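Local coordinates for P43 (Trichuris muris, PDB 6QIX), which is the main protein this whipworm secretes, attaching to matrix and blocking the action of interleukin-13, at residues 118-130 with 317-329. Residues are numbered along the deposited sequence; the frame is centred on the assembly and turned at random. Where two conformers were deposited one is given.
Sequences GCGYAFINEKLKQ and KRDGYAKMLMQLP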
ATOM      1  N   GLY A 118       0.345   4.860 -13.403  1.00 25.86           N
ATOM      2  CA  GLY A 118      -0.464   4.322 -14.489  1.00 25.28           C
ATOM      3  C   GLY A 118      -1.768   3.775 -13.949  1.00 23.67           C
ATOM      4  O   GLY A 118      -2.429   4.411 -13.126  1.00 24.19           O
ATOM      5  N   CYS A 119      -2.155   2.568 -14.362  1.00 24.17           N
ATOM      6  CA  CYS A 119      -3.410   2.010 -13.866  1.00 21.06           C
ATOM      7  C   CYS A 119      -3.114   1.322 -12.534  1.00 20.25           C
ATOM      8  O   CYS A 119      -3.049   0.091 -12.408  1.00 23.54           O
ATOM      9  CB  CYS A 119      -4.039   1.096 -14.917  1.00 22.25           C
ATOM     10  SG  CYS A 119      -4.479   2.076 -16.437  1.00 25.22           S
ATOM     11  N   GLY A 120      -2.941   2.147 -11.510  1.00 18.97           N
ATOM     12  CA  GLY A 120      -2.425   1.669 -10.241  1.00 19.71           C
ATOM     13  C   GLY A 120      -3.461   1.435  -9.161  1.00 18.70           C
ATOM     14  O   GLY A 120      -3.097   1.284  -7.993  1.00 17.06           O
ATOM     15  N   TYR A 121      -4.746   1.361  -9.522  1.00 18.18           N
ATOM     16  CA  TYR A 121      -5.795   1.316  -8.505  1.00 17.71           C
ATOM     17  C   TYR A 121      -5.736   0.082  -7.614  1.00 18.07           C
ATOM     18  O   TYR A 121      -6.273   0.105  -6.498  1.00 18.55           O
ATOM     19  CB  TYR A 121      -7.138   1.403  -9.200  1.00 17.15           C
ATOM     20  CG  TYR A 121      -7.279   2.736  -9.888  1.00 16.97           C
ATOM     21  CD1 TYR A 121      -7.703   3.834  -9.167  1.00 19.98           C
ATOM     22  CD2 TYR A 121      -6.926   2.916 -11.210  1.00 18.32           C
ATOM     23  CE1 TYR A 121      -7.834   5.050  -9.720  1.00 22.14           C
ATOM     24  CE2 TYR A 121      -7.074   4.183 -11.827  1.00 18.06           C
ATOM     25  CZ  TYR A 121      -7.528   5.240 -11.068  1.00 21.87           C
ATOM     26  OH  TYR A 121      -7.659   6.491 -11.597  1.00 24.04           O
ATOM     27  N   ALA A 122      -5.084  -0.979  -8.052  1.00 15.55           N
ATOM     28  CA  ALA A 122      -5.003  -2.173  -7.212  1.00 16.96           C
ATOM     29  C   ALA A 122      -4.017  -2.062  -6.065  1.00 16.20           C
ATOM     30  O   ALA A 122      -4.128  -2.842  -5.100  1.00 18.87           O
ATOM     31  CB  ALA A 122      -4.605  -3.401  -8.032  1.00 21.73           C
ATOM     32  N   PHE A 123      -3.054  -1.154  -6.126  1.00 15.32           N
ATOM     33  CA  PHE A 123      -2.028  -1.142  -5.079  1.00 16.01           C
ATOM     34  C   PHE A 123      -1.857   0.213  -4.406  1.00 18.89           C
ATOM     35  O   PHE A 123      -1.038   0.321  -3.468  1.00 20.37           O
ATOM     36  CB  PHE A 123      -0.678  -1.640  -5.636  1.00 16.83           C
ATOM     37  CG  PHE A 123      -0.266  -0.984  -6.922  1.00 14.02           C
ATOM     38  CD1 PHE A 123       0.449   0.203  -6.899  1.00 15.30           C
ATOM     39  CD2 PHE A 123      -0.599  -1.557  -8.142  1.00 16.34           C
ATOM     40  CE1 PHE A 123       0.803   0.824  -8.052  1.00 16.96           C
ATOM     41  CE2 PHE A 123      -0.239  -0.943  -9.321  1.00 16.77           C
ATOM     42  CZ  PHE A 123       0.481   0.247  -9.273  1.00 15.42           C
ATOM     43  N   ILE A 124      -2.613   1.245  -4.819  1.00 19.59           N
ATOM     44  CA  ILE A 124      -2.495   2.531  -4.111  1.00 21.16           C
ATOM     45  C   ILE A 124      -2.863   2.387  -2.628  1.00 20.25           C
ATOM     46  O   ILE A 124      -2.402   3.179  -1.777  1.00 21.57           O
ATOM     47  CB  ILE A 124      -3.339   3.633  -4.785  1.00 29.98           C
ATOM     48  CG1 ILE A 124      -4.804   3.223  -4.880  1.00 30.17           C
ATOM     49  CG2 ILE A 124      -2.758   3.950  -6.132  1.00 37.52           C
ATOM     50  CD1 ILE A 124      -5.628   4.180  -5.702  1.00 35.56           C
ATOM     51  N   ASN A 125      -3.679   1.398  -2.283  1.00 21.31           N
ATOM     52  CA  ASN A 125      -4.109   1.287  -0.893  1.00 22.98           C
ATOM     53  C   ASN A 125      -2.961   0.965   0.053  1.00 20.55           C
ATOM     54  O   ASN A 125      -3.129   1.131   1.265  1.00 21.30           O
ATOM     55  CB  ASN A 125      -5.239   0.267  -0.758  1.00 25.99           C
ATOM     56  CG  ASN A 125      -4.823  -1.173  -1.060  1.00 29.96           C
ATOM     57  OD1 ASN A 125      -3.717  -1.467  -1.545  1.00 29.62           O
ATOM     58  ND2 ASN A 125      -5.755  -2.090  -0.800  1.00 33.34           N
ATOM     59  N   GLU A 126      -1.806   0.544  -0.470  1.00 18.72           N
ATOM     60  CA  GLU A 126      -0.674   0.247   0.399  1.00 21.43           C
ATOM     61  C   GLU A 126      -0.263   1.472   1.217  1.00 19.80           C
ATOM     62  O   GLU A 126       0.301   1.333   2.312  1.00 19.94           O
ATOM     63  CB  GLU A 126       0.515  -0.263  -0.424  1.00 23.04           C
ATOM     64  CG  GLU A 126       0.339  -1.641  -1.043  1.00 24.24           C
ATOM     65  CD  GLU A 126       0.311  -2.816  -0.039  1.00 29.36           C
ATOM     66  OE1 GLU A 126       0.872  -2.707   1.083  1.00 27.61           O
ATOM     67  OE2 GLU A 126      -0.285  -3.878  -0.421  1.00 32.91           O
ATOM     68  N   LYS A 127      -0.502   2.673   0.687  1.00 22.27           N
ATOM     69  CA  LYS A 127      -0.164   3.895   1.416  1.00 25.16           C
ATOM     70  C   LYS A 127      -0.885   3.956   2.753  1.00 20.93           C
ATOM     71  O   LYS A 127      -0.311   4.395   3.777  1.00 20.10           O
ATOM     72  CB  LYS A 127      -0.551   5.094   0.559  1.00 32.20           C
ATOM     73  CG  LYS A 127      -0.317   6.466   1.158  1.00 42.29           C
ATOM     74  CD  LYS A 127      -0.241   7.536   0.051  1.00 50.85           C
ATOM     75  CE  LYS A 127      -0.093   8.967   0.585  1.00 54.59           C
ATOM     76  NZ  LYS A 127       0.979   9.740  -0.141  1.00 55.84           N
ATOM     77  N   LEU A 128      -2.154   3.514   2.762  1.00 18.12           N
ATOM     78  CA  LEU A 128      -2.955   3.511   3.980  1.00 19.66           C
ATOM     79  C   LEU A 128      -2.665   2.292   4.848  1.00 16.40           C
ATOM     80  O   LEU A 128      -2.611   2.414   6.071  1.00 17.97           O
ATOM     81  CB  LEU A 128      -4.438   3.569   3.646  1.00 21.24           C
ATOM     82  CG  LEU A 128      -4.910   4.874   3.026  1.00 24.85           C
ATOM     83  CD1 LEU A 128      -6.401   4.858   2.796  1.00 30.06           C
ATOM     84  CD2 LEU A 128      -4.546   6.044   3.887  1.00 28.04           C
ATOM     85  N   LYS A 129      -2.472   1.127   4.244  1.00 18.45           N
ATOM     86  CA  LYS A 129      -2.081  -0.057   5.003  1.00 18.28           C
ATOM     87  C   LYS A 129      -0.801   0.213   5.787  1.00 18.13           C
ATOM     88  O   LYS A 129      -0.638  -0.256   6.922  1.00 17.42           O
ATOM     89  CB  LYS A 129      -1.899  -1.258   4.054  1.00 18.42           C
ATOM     90  CG  LYS A 129      -3.165  -1.685   3.357  1.00 21.83           C
ATOM     91  CD  LYS A 129      -2.838  -2.634   2.216  1.00 26.60           C
ATOM     92  CE  LYS A 129      -2.727  -4.041   2.684  1.00 32.67           C
ATOM     93  NZ  LYS A 129      -2.581  -5.003   1.507  1.00 35.46           N
ATOM     94  N   GLN A 130       0.089   1.029   5.235  1.00 16.66           N
ATOM     95  CA  GLN A 130       1.360   1.265   5.896  1.00 19.08           C
ATOM     96  C   GLN A 130       1.216   2.118   7.143  1.00 15.38           C
ATOM     97  O   GLN A 130       2.186   2.222   7.921  1.00 16.99           O
ATOM     98  CB  GLN A 130       2.334   1.865   4.871  1.00 20.57           C
ATOM     99  CG  GLN A 130       2.864   0.782   3.928  1.00 20.42           C
ATOM    100  CD  GLN A 130       3.646   1.319   2.758  1.00 21.11           C
ATOM    101  OE1 GLN A 130       3.926   2.498   2.692  1.00 22.22           O
ATOM    102  NE2 GLN A 130       3.942   0.473   1.800  1.00 24.24           N
ATOM    103  N   LYS A 317       0.271  -9.799 -12.647  1.00 14.41           N
ATOM    104  CA  LYS A 317       1.708  -9.804 -12.466  1.00 14.76           C
ATOM    105  C   LYS A 317       2.222  -8.394 -12.188  1.00 15.88           C
ATOM    106  O   LYS A 317       3.037  -8.195 -11.273  1.00 15.37           O
ATOM    107  CB  LYS A 317       2.378 -10.424 -13.683  1.00 16.81           C
ATOM    108  CG  LYS A 317       3.891 -10.549 -13.532  1.00 19.80           C
ATOM    109  CD  LYS A 317       4.563 -11.109 -14.763  1.00 26.02           C
ATOM    110  CE  LYS A 317       4.040 -12.472 -15.125  1.00 33.37           C
ATOM    111  NZ  LYS A 317       5.114 -13.310 -15.729  1.00 40.72           N
ATOM    112  N   ARG A 318       1.751  -7.402 -12.972  1.00 15.72           N
ATOM    113  CA  ARG A 318       2.070  -6.003 -12.672  1.00 14.74           C
ATOM    114  C   ARG A 318       1.715  -5.652 -11.226  1.00 13.36           C
ATOM    115  O   ARG A 318       2.506  -5.026 -10.506  1.00 13.83           O
ATOM    116  CB  ARG A 318       1.311  -5.108 -13.649  1.00 14.34           C
ATOM    117  CG  ARG A 318       1.632  -3.611 -13.584  1.00 13.99           C
ATOM    118  CD  ARG A 318       0.732  -2.818 -12.564  1.00 18.04           C
ATOM    119  NE  ARG A 318      -0.679  -3.146 -12.734  1.00 17.98           N
ATOM    120  CZ  ARG A 318      -1.452  -2.707 -13.718  1.00 20.48           C
ATOM    121  NH1 ARG A 318      -0.967  -1.895 -14.637  1.00 21.18           N
ATOM    122  NH2 ARG A 318      -2.704  -3.131 -13.821  1.00 19.74           N
ATOM    123  N   ASP A 319       0.508  -6.021 -10.793  1.00 15.32           N
ATOM    124  CA  ASP A 319       0.056  -5.690  -9.443  1.00 14.68           C
ATOM    125  C   ASP A 319       0.936  -6.357  -8.391  1.00 14.17           C
ATOM    126  O   ASP A 319       1.295  -5.747  -7.359  1.00 14.22           O
ATOM    127  CB  ASP A 319      -1.404  -6.123  -9.273  1.00 16.00           C
ATOM    128  CG  ASP A 319      -2.387  -5.249 -10.072  1.00 19.51           C
ATOM    129  OD1 ASP A 319      -1.945  -4.135 -10.475  1.00 18.22           O
ATOM    130  OD2 ASP A 319      -3.582  -5.656 -10.254  1.00 20.42           O
ATOM    131  N   GLY A 320       1.312  -7.601  -8.638  1.00 14.14           N
ATOM    132  CA  GLY A 320       2.132  -8.294  -7.656  1.00 15.07           C
ATOM    133  C   GLY A 320       3.474  -7.628  -7.455  1.00 14.87           C
ATOM    134  O   GLY A 320       3.914  -7.465  -6.331  1.00 13.27           O
ATOM    135  N   TYR A 321       4.154  -7.247  -8.554  1.00 15.23           N
ATOM    136  CA  TYR A 321       5.396  -6.506  -8.427  1.00 14.34           C
ATOM    137  C   TYR A 321       5.148  -5.154  -7.778  1.00 12.53           C
ATOM    138  O   TYR A 321       5.931  -4.704  -6.918  1.00 14.28           O
ATOM    139  CB  TYR A 321       6.048  -6.311  -9.793  1.00 14.74           C
ATOM    140  CG  TYR A 321       6.861  -7.471 -10.302  1.00 18.33           C
ATOM    141  CD1 TYR A 321       8.002  -7.913  -9.638  1.00 19.81           C
ATOM    142  CD2 TYR A 321       6.493  -8.132 -11.471  1.00 18.61           C
ATOM    143  CE1 TYR A 321       8.743  -8.975 -10.114  1.00 21.00           C
ATOM    144  CE2 TYR A 321       7.226  -9.211 -11.956  1.00 20.29           C
ATOM    145  CZ  TYR A 321       8.352  -9.614 -11.283  1.00 22.24           C
ATOM    146  OH  TYR A 321       9.090 -10.680 -11.771  1.00 25.89           O
ATOM    147  N   ALA A 322       4.070  -4.476  -8.177  1.00 12.95           N
ATOM    148  CA  ALA A 322       3.868  -3.116  -7.695  1.00 11.58           C
ATOM    149  C   ALA A 322       3.630  -3.120  -6.183  1.00 12.74           C
ATOM    150  O   ALA A 322       4.036  -2.195  -5.492  1.00 13.64           O
ATOM    151  CB  ALA A 322       2.700  -2.462  -8.428  1.00 12.12           C
ATOM    152  N   LYS A 323       2.900  -4.118  -5.660  1.00 12.00           N
ATOM    153  CA  LYS A 323       2.671  -4.166  -4.218  1.00 13.22           C
ATOM    154  C   LYS A 323       3.977  -4.281  -3.450  1.00 14.10           C
ATOM    155  O   LYS A 323       4.108  -3.695  -2.358  1.00 16.33           O
ATOM    156  CB  LYS A 323       1.712  -5.319  -3.869  1.00 15.03           C
ATOM    157  CG  LYS A 323       0.273  -5.037  -4.311  1.00 15.28           C
ATOM    158  CD  LYS A 323      -0.626  -6.248  -4.111  1.00 19.54           C
ATOM    159  CE  LYS A 323      -1.897  -6.118  -4.779  1.00 22.94           C
ATOM    160  NZ  LYS A 323      -2.732  -7.366  -4.505  1.00 27.55           N
ATOM    161  N   MET A 324       4.953  -5.014  -3.990  0.55 14.53           N
ATOM    162  CA  MET A 324       6.272  -5.081  -3.364  0.55 14.19           C
ATOM    163  C   MET A 324       6.991  -3.731  -3.471  0.55 14.68           C
ATOM    164  O   MET A 324       7.559  -3.233  -2.486  0.55 13.81           O
ATOM    165  CB  MET A 324       7.103  -6.206  -4.015  0.55 15.71           C
ATOM    166  CG  MET A 324       6.508  -7.617  -3.897  0.55 16.34           C
ATOM    167  SD  MET A 324       7.474  -8.903  -4.768  0.55 21.45           S
ATOM    168  CE  MET A 324       8.897  -9.090  -3.690  0.55 24.84           C
ATOM    169  N   LEU A 325       6.952  -3.117  -4.656  1.00 13.76           N
ATOM    170  CA  LEU A 325       7.625  -1.825  -4.866  1.00 14.85           C
ATOM    171  C   LEU A 325       7.057  -0.758  -3.934  1.00 14.92           C
ATOM    172  O   LEU A 325       7.800   0.126  -3.468  1.00 16.59           O
ATOM    173  CB  LEU A 325       7.510  -1.440  -6.346  1.00 16.86           C
ATOM    174  CG  LEU A 325       8.525  -0.503  -6.960  1.00 24.05           C
ATOM    175  CD1 LEU A 325       9.927  -1.067  -6.848  1.00 24.10           C
ATOM    176  CD2 LEU A 325       8.185  -0.241  -8.429  1.00 26.93           C
ATOM    177  N   MET A 326       5.752  -0.818  -3.642  1.00 15.01           N
ATOM    178  CA  MET A 326       5.179   0.122  -2.680  1.00 14.71           C
ATOM    179  C   MET A 326       5.822   0.039  -1.295  1.00 15.95           C
ATOM    180  O   MET A 326       5.582   0.933  -0.486  1.00 17.30           O
ATOM    181  CB  MET A 326       3.651  -0.061  -2.526  1.00 15.85           C
ATOM    182  CG  MET A 326       2.910   0.414  -3.762  1.00 18.08           C
ATOM    183  SD  MET A 326       2.772   2.082  -4.061  1.00 21.36           S
ATOM    184  CE  MET A 326       1.895   2.660  -2.625  1.00 25.49           C
ATOM    185  N   GLN A 327       6.533  -1.045  -0.990  1.00 16.95           N
ATOM    186  CA  GLN A 327       7.124  -1.215   0.335  1.00 14.15           C
ATOM    187  C   GLN A 327       8.456  -0.507   0.462  1.00 15.98           C
ATOM    188  O   GLN A 327       9.000  -0.428   1.566  1.00 17.73           O
ATOM    189  CB  GLN A 327       7.327  -2.693   0.669  1.00 18.41           C
ATOM    190  CG  GLN A 327       6.126  -3.545   0.470  1.00 20.31           C
ATOM    191  CD  GLN A 327       4.909  -3.029   1.136  1.00 20.67           C
ATOM    192  OE1 GLN A 327       4.936  -2.601   2.295  1.00 20.11           O
ATOM    193  NE2 GLN A 327       3.782  -3.110   0.419  1.00 22.60           N
ATOM    194  N   LEU A 328       9.001   0.030  -0.631  1.00 16.94           N
ATOM    195  CA  LEU A 328      10.252   0.771  -0.506  1.00 16.32           C
ATOM    196  C   LEU A 328      10.055   1.996   0.394  1.00 16.97           C
ATOM    197  O   LEU A 328       8.974   2.587   0.430  1.00 19.35           O
ATOM    198  CB  LEU A 328      10.763   1.213  -1.863  1.00 18.07           C
ATOM    199  CG  LEU A 328      11.381   0.049  -2.651  1.00 20.32           C
ATOM    200  CD1 LEU A 328      11.705   0.536  -4.060  1.00 23.51           C
ATOM    201  CD2 LEU A 328      12.667  -0.501  -1.992  1.00 19.68           C
ATOM    202  N   PRO A 329      11.097   2.430   1.073  1.00 16.05           N
ATOM    203  CA  PRO A 329      10.992   3.645   1.888  1.00 16.29           C
ATOM    204  C   PRO A 329      10.641   4.864   1.049  1.00 16.99           C
ATOM    205  O   PRO A 329      11.222   5.089  -0.001  1.00 22.06           O
ATOM    206  CB  PRO A 329      12.398   3.779   2.497  1.00 17.16           C
ATOM    207  CG  PRO A 329      13.016   2.382   2.398  1.00 17.29           C
ATOM    208  CD  PRO A 329      12.430   1.798   1.143  1.00 16.73           C
TER
HETATM  209  O   HOH W   1      -3.805  -1.762 -10.541  1.00 22.16           O
HETATM  210  O   HOH W   2       6.709   2.754   2.147  1.00 21.55           O
HETATM  211  O   HOH W   3       3.713   3.199  -0.008  1.00 47.56           O
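F123 and A322 make the central apolar contact: the A322 methyl sits over the middle of the phenyl ring, with CB 3.4 Å from the F123 centroid and 10° off the ring normal, a CH-pi geometry. G120 O, three residues earlier and also the acceptor of F123 N, lies over the centre of the opposite face, so that methyl and carbonyl clamp the ring. With chi1 at 49°, the ring swings in against helix 315-325. The M326 side chain, bent at chi2 and chi3, crosses that of F123 at about a right angle; its SD, 5.4 Å from the F123 centroid, lies at the ring edge in a Met-aromatic contact, while its CB packs on CB of E126.

Residues 118-130 form a turn-rich stretch running into the short helix 126-129, anchored at its start by the C119-C164 disulfide; residues 317-329 comprise most of helix 315-325 and the turn after it, and helix 292-310 also packs against this segment, W301 touching M326.

The direct hydrogen bonds between the segments all lie around Q130 and Q327. Q130 NE2 donates to M326 O at 2.9 Å, nearly straight (163°), and more obliquely to Q327 OE1 at 3.3 Å. Q327 NE2 spans E126 OE1, met from above the carboxylate plane at 3.0 Å, and K323 O, which fixes the rotation of its amide. K129 NZ forms a salt bridge with E126 OE2, probably helping to stabilise the carboxylate's negative charge.

At the C119 end, R318 NE and D319 OD1 form a hydrogen-bonded salt bridge (2.8 Å) inside 317-329 that orients the carboxylate next to A122 and the F123 edge, and C119 O lies over the guanidinium face. One water donates to D319 OD1 and C119 O and accepts from A122 N.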